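Side-chain contacts in spectinomycin phosphotransferase (Legionella pneumophila, PDB 3I1A), which is an antibiotic-resistance enzyme of the aminoglycoside phosphotransferase family that binds adenine nucleotide and magnesium and phosphorylates spectinomycin: residues Lys175-Gln180 against Glu315-Asn320; Gly293-Leu296 against Asn300-Asn303. One frame throughout, in Å; residues are numbered along the deposited sequence.

Both contacts belong to the helical part of this kinase-like enzyme, with their centres about 17 Å apart and their nearest atoms about 6 Å apart, so they do not touch. Both segments of contact 2 fall between those of contact 1 in the sequence. Helix 303-315 joins them: contact 2 shapes the turn that leads into it, contact 1 lies at the turn that leaves it, and Phe177 and Leu296 both meet its Phe310. Helix 169-180 is also common ground, because it carries Phe177 and because Leu296 touches its Leu170 and Phe174. Neither contact reaches the nucleotide or magnesium sites; contact 1 is aromatic packing and contact 2 a polar link, both structural.

Contact 1: residues Lys175-Gln180 against Glu315-Asn320; sequences KSFFNQ and EMFDPN
Phe177 and Phe317 meet as an offset edge-to-face pair, the edge of the Phe177 ring directed at the face of Phe317. The centroids lie 5.5 Å apart and the planes are turned 72° from each other. The rim atoms CE2 and CZ of Phe177 do the touching, and the closest approach is 3.7 Å from Phe177 CE2 to Phe317 CD1. Phe317 CD1 lies near the plane of the Phe177 ring, so weakly positive C-H groups can meet the pi cloud of Phe317. Phe177 reaches across because its CG stands anti to the backbone N (chi1 -174°), which carries the ring outward from helix 169-180. Phe317, third residue of a type I turn from Glu315 to Asp318, has its CB directed toward that helix and its CG anti to the carbonyl carbon (chi1 -60°).

Phenylalanine suits both places: each ring is only partly exposed, and its broad apolar surface has further neighbours. Phe177 also packs on Phe310, Phe313 and Lys314 of helix 303-315, while Phe317 touches Ala184 and Ile185 of helix 182-198. The result is an offset edge-to-face aromatic pair at the surface of an all-helical region, joining the end of helix 169-180 to the turn following helix 303-315.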
loop_
_atom_site.group_PDB
_atom_site.type_symbol
_atom_site.label_atom_id
_atom_site.label_comp_id
_atom_site.label_asym_id
_atom_site.label_seq_id
_atom_site.Cartn_x
_atom_site.Cartn_y
_atom_site.Cartn_z
ATOM N N LYS A 175 6.793 -26.426 -1.025
ATOM C CA LYS A 175 6.659 -27.261 0.165
ATOM C C LYS A 175 8.019 -27.541 0.811
ATOM O O LYS A 175 8.130 -27.555 2.037
ATOM C CB LYS A 175 5.960 -28.572 -0.183
ATOM C CG LYS A 175 4.471 -28.389 -0.496
ATOM C CD LYS A 175 3.797 -29.733 -0.696
ATOM C CE LYS A 175 2.326 -29.576 -1.036
ATOM N NZ LYS A 175 1.704 -30.898 -1.193
ATOM N N SER A 176 9.039 -27.766 -0.019
ATOM C CA SER A 176 10.384 -28.024 0.477
ATOM C C SER A 176 10.901 -26.814 1.241
ATOM O O SER A 176 11.475 -26.946 2.325
ATOM C CB SER A 176 11.343 -28.325 -0.682
ATOM O OG SER A 176 11.050 -29.574 -1.278
ATOM N N PHE A 177 10.688 -25.634 0.668
ATOM C CA PHE A 177 11.146 -24.396 1.284
ATOM C C PHE A 177 10.378 -24.144 2.585
ATOM O O PHE A 177 10.951 -23.703 3.576
ATOM C CB PHE A 177 10.939 -23.194 0.351
ATOM C CG PHE A 177 11.535 -21.920 0.886
ATOM C CD1 PHE A 177 12.881 -21.634 0.711
ATOM C CD2 PHE A 177 10.755 -21.038 1.629
ATOM C CE1 PHE A 177 13.447 -20.480 1.271
ATOM C CE2 PHE A 177 11.302 -19.894 2.189
ATOM C CZ PHE A 177 12.652 -19.611 2.011
ATOM N N PHE A 178 9.076 -24.394 2.557
ATOM C CA PHE A 178 8.222 -24.193 3.751
ATOM C C PHE A 178 8.727 -25.116 4.854
ATOM O O PHE A 178 8.959 -24.716 6.001
ATOM C CB PHE A 178 6.777 -24.567 3.411
ATOM C CG PHE A 178 5.748 -24.060 4.401
ATOM C CD1 PHE A 178 4.921 -22.977 4.073
ATOM C CD2 PHE A 178 5.593 -24.672 5.648
ATOM C CE1 PHE A 178 3.946 -22.511 4.965
ATOM C CE2 PHE A 178 4.620 -24.215 6.555
ATOM C CZ PHE A 178 3.794 -23.131 6.208
ATOM N N ASN A 179 8.903 -26.377 4.495
ATOM C CA ASN A 179 9.379 -27.334 5.460
ATOM C C ASN A 179 10.748 -26.903 6.031
ATOM O O ASN A 179 10.966 -26.978 7.254
ATOM C CB ASN A 179 9.423 -28.707 4.786
ATOM C CG ASN A 179 9.778 -29.816 5.743
ATOM O OD1 ASN A 179 10.910 -30.296 5.754
ATOM N ND2 ASN A 179 8.815 -30.223 6.564
ATOM N N GLN A 180 11.659 -26.427 5.177
ATOM C CA GLN A 180 12.983 -26.016 5.637
ATOM C C GLN A 180 12.932 -24.788 6.550
ATOM O O GLN A 180 13.835 -24.570 7.346
ATOM C CB GLN A 180 13.918 -25.716 4.451
ATOM C CG GLN A 180 14.027 -26.861 3.466
ATOM C CD GLN A 180 14.731 -26.468 2.174
ATOM O OE1 GLN A 180 14.567 -25.351 1.674
ATOM N NE2 GLN A 180 15.511 -27.393 1.621
ATOM N N GLU A 315 12.348 -14.320 -0.546
ATOM C CA GLU A 315 13.086 -13.125 -0.196
ATOM C C GLU A 315 12.770 -12.652 1.209
ATOM O O GLU A 315 13.621 -12.030 1.850
ATOM C CB GLU A 315 12.777 -12.010 -1.182
ATOM C CG GLU A 315 13.457 -12.201 -2.516
ATOM C CD GLU A 315 13.239 -11.018 -3.427
ATOM O OE1 GLU A 315 14.034 -10.862 -4.372
ATOM O OE2 GLU A 315 12.273 -10.254 -3.192
ATOM N N MET A 316 11.553 -12.925 1.686
ATOM C CA MET A 316 11.178 -12.485 3.042
ATOM C C MET A 316 12.095 -13.076 4.094
ATOM O O MET A 316 12.252 -12.517 5.193
ATOM C CB MET A 316 9.732 -12.889 3.370
ATOM C CG MET A 316 8.707 -12.314 2.395
ATOM S SD MET A 316 6.970 -12.583 2.840
ATOM C CE MET A 316 6.955 -14.373 3.292
ATOM N N PHE A 317 12.691 -14.220 3.768
ATOM C CA PHE A 317 13.587 -14.911 4.697
ATOM C C PHE A 317 15.073 -14.608 4.502
ATOM O O PHE A 317 15.928 -15.209 5.167
ATOM C CB PHE A 317 13.339 -16.430 4.616
ATOM C CG PHE A 317 11.939 -16.827 4.976
ATOM C CD1 PHE A 317 10.909 -16.732 4.036
ATOM C CD2 PHE A 317 11.623 -17.233 6.284
ATOM C CE1 PHE A 317 9.590 -17.033 4.383
ATOM C CE2 PHE A 317 10.301 -17.532 6.644
ATOM C CZ PHE A 317 9.282 -17.433 5.699
ATOM N N ASP A 318 15.391 -13.682 3.604
ATOM C CA ASP A 318 16.798 -13.339 3.369
ATOM C C ASP A 318 17.411 -12.495 4.492
ATOM O O ASP A 318 16.706 -11.901 5.307
ATOM C CB ASP A 318 16.961 -12.583 2.047
ATOM C CG ASP A 318 16.907 -13.499 0.825
ATOM O OD1 ASP A 318 17.158 -14.709 0.960
ATOM O OD2 ASP A 318 16.639 -12.989 -0.283
ATOM N N PRO A 319 18.752 -12.446 4.553
ATOM C CA PRO A 319 19.436 -11.662 5.581
ATOM C C PRO A 319 18.952 -10.221 5.585
ATOM O O PRO A 319 18.901 -9.571 4.541
ATOM C CB PRO A 319 20.909 -11.761 5.169
ATOM C CG PRO A 319 20.993 -13.093 4.562
ATOM C CD PRO A 319 19.729 -13.145 3.703
ATOM N N ASN A 320 18.598 -9.726 6.764
ATOM C CA ASN A 320 18.149 -8.350 6.927
ATOM C C ASN A 320 16.821 -8.066 6.244
ATOM O O ASN A 320 16.518 -6.907 5.956
ATOM C CB ASN A 320 19.188 -7.363 6.372
ATOM C CG ASN A 320 20.607 -7.696 6.779
ATOM O OD1 ASN A 320 21.563 -7.267 6.121
ATOM N ND2 ASN A 320 20.760 -8.457 7.863
#

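Contact 2: residues Gly293-Leu296 against Asn300-Asn303; sequences GQDL and NQNN
Gln301 gives its side-chain amide to the carboxylate of Asp295: NE2 donates to OD2 over 2.9 Å, with an N-H...O angle of 151°. The acceptor lies almost in the amide plane of Gln301, but the amide comes to OD2 from above the carboxylate plane, 39° out of it. Nearer the backbone, CG of Gln301 passes the other oxygen, 3.5 Å from Asp295 OD1. The two side chains cross at about a right angle; Gln301 can span the gap because its chain runs extended beyond CG (chi2 -158°).

A water adds a second link on the OD1 side. It sits close to both Asp295 OD1 and Asp295 O, and accepts from the backbone N of Gln301 at 3.1 Å. A second water, held weakly by Gln294 OE1, accepts from Asn300 ND2 and makes a separate, looser bridge between Gln294 and Asn300.

In the next shell, Ser309 OG of helix 303-315 also bonds Asp295 OD2, so this oxygen has two partners, consistent with a charged carboxylate. Arg306 reaches back to the helix end, NE to Asp295 O and NH2 to Leu296 O. An aspartate suits this buried place, where it can accept from several donors at once. Asn302 is the N-cap of helix 303-315, its OD1 bonding Ser305 N. Together these interactions form a short connection between two consecutive helices, in which the last turn of helix 274-297 is tied to the N-capped start of helix 303-315.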
loop_
_atom_site.group_PDB
_atom_site.type_symbol
_atom_site.label_atom_id
_atom_site.label_comp_id
_atom_site.label_asym_id
_atom_site.label_seq_id
_atom_site.Cartn_x
_atom_site.Cartn_y
_atom_site.Cartn_z
ATOM N N GLY A 293 1.701 -17.969 -0.434
ATOM C CA GLY A 293 1.732 -19.405 -0.213
ATOM C C GLY A 293 0.572 -20.094 -0.929
ATOM O O GLY A 293 0.734 -21.168 -1.548
ATOM N N GLN A 294 -0.618 -19.499 -0.871
ATOM C CA GLN A 294 -1.756 -20.107 -1.546
ATOM C C GLN A 294 -1.530 -20.143 -3.068
ATOM O O GLN A 294 -1.957 -21.096 -3.752
ATOM C CB GLN A 294 -3.050 -19.348 -1.253
ATOM C CG GLN A 294 -4.288 -20.085 -1.775
ATOM C CD GLN A 294 -4.468 -21.452 -1.125
ATOM O OE1 GLN A 294 -4.287 -22.498 -1.768
ATOM N NE2 GLN A 294 -4.806 -21.454 0.157
ATOM N N ASP A 295 -0.872 -19.110 -3.597
ATOM C CA ASP A 295 -0.597 -19.074 -5.032
ATOM C C ASP A 295 0.322 -20.228 -5.435
ATOM O O ASP A 295 0.276 -20.687 -6.588
ATOM C CB ASP A 295 0.038 -17.732 -5.422
ATOM C CG ASP A 295 -0.063 -17.444 -6.903
ATOM O OD1 ASP A 295 -1.118 -17.757 -7.513
ATOM O OD2 ASP A 295 0.906 -16.881 -7.463
ATOM N N LEU A 296 1.164 -20.690 -4.510
ATOM C CA LEU A 296 2.061 -21.803 -4.808
ATOM C C LEU A 296 1.402 -23.164 -4.576
ATOM O O LEU A 296 1.739 -24.131 -5.256
ATOM C CB LEU A 296 3.355 -21.717 -3.976
ATOM C CG LEU A 296 4.534 -20.936 -4.579
ATOM C CD1 LEU A 296 5.017 -21.600 -5.904
ATOM C CD2 LEU A 296 4.118 -19.499 -4.801
ATOM N N ASN A 300 -3.830 -21.251 -9.639
ATOM C CA ASN A 300 -4.745 -20.172 -9.982
ATOM C C ASN A 300 -4.177 -19.202 -11.016
ATOM O O ASN A 300 -4.936 -18.612 -11.780
ATOM C CB ASN A 300 -5.134 -19.389 -8.722
ATOM C CG ASN A 300 -5.922 -20.228 -7.734
ATOM O OD1 ASN A 300 -6.652 -21.149 -8.125
ATOM N ND2 ASN A 300 -5.790 -19.909 -6.447
ATOM N N GLN A 301 -2.856 -19.015 -11.013
ATOM C CA GLN A 301 -2.187 -18.115 -11.969
ATOM C C GLN A 301 -1.250 -18.973 -12.807
ATOM O O GLN A 301 -0.967 -20.112 -12.446
ATOM C CB GLN A 301 -1.318 -17.063 -11.268
ATOM C CG GLN A 301 -2.006 -16.032 -10.399
ATOM C CD GLN A 301 -1.130 -14.798 -10.221
ATOM O OE1 GLN A 301 -1.256 -13.816 -10.962
ATOM N NE2 GLN A 301 -0.216 -14.852 -9.252
ATOM N N ASN A 302 -0.734 -18.430 -13.905
ATOM C CA ASN A 302 0.175 -19.234 -14.712
ATOM C C ASN A 302 1.499 -19.430 -13.965
ATOM O O ASN A 302 1.782 -18.757 -12.967
ATOM C CB ASN A 302 0.407 -18.599 -16.090
ATOM C CG ASN A 302 1.050 -17.227 -16.011
ATOM O OD1 ASN A 302 2.083 -17.040 -15.361
ATOM N ND2 ASN A 302 0.455 -16.259 -16.696
ATOM N N ASN A 303 2.320 -20.346 -14.449
ATOM C CA ASN A 303 3.572 -20.633 -13.762
ATOM C C ASN A 303 4.620 -19.536 -13.693
ATOM O O ASN A 303 5.454 -19.537 -12.789
ATOM C CB ASN A 303 4.169 -21.916 -14.329
ATOM C CG ASN A 303 3.307 -23.122 -14.023
ATOM O OD1 ASN A 303 2.455 -23.074 -13.127
ATOM N ND2 ASN A 303 3.523 -24.209 -14.751
HETATM O O HOH W 1 -6.627 -21.908 -4.006
HETATM O O HOH W 2 -1.729 -20.039 -8.343
#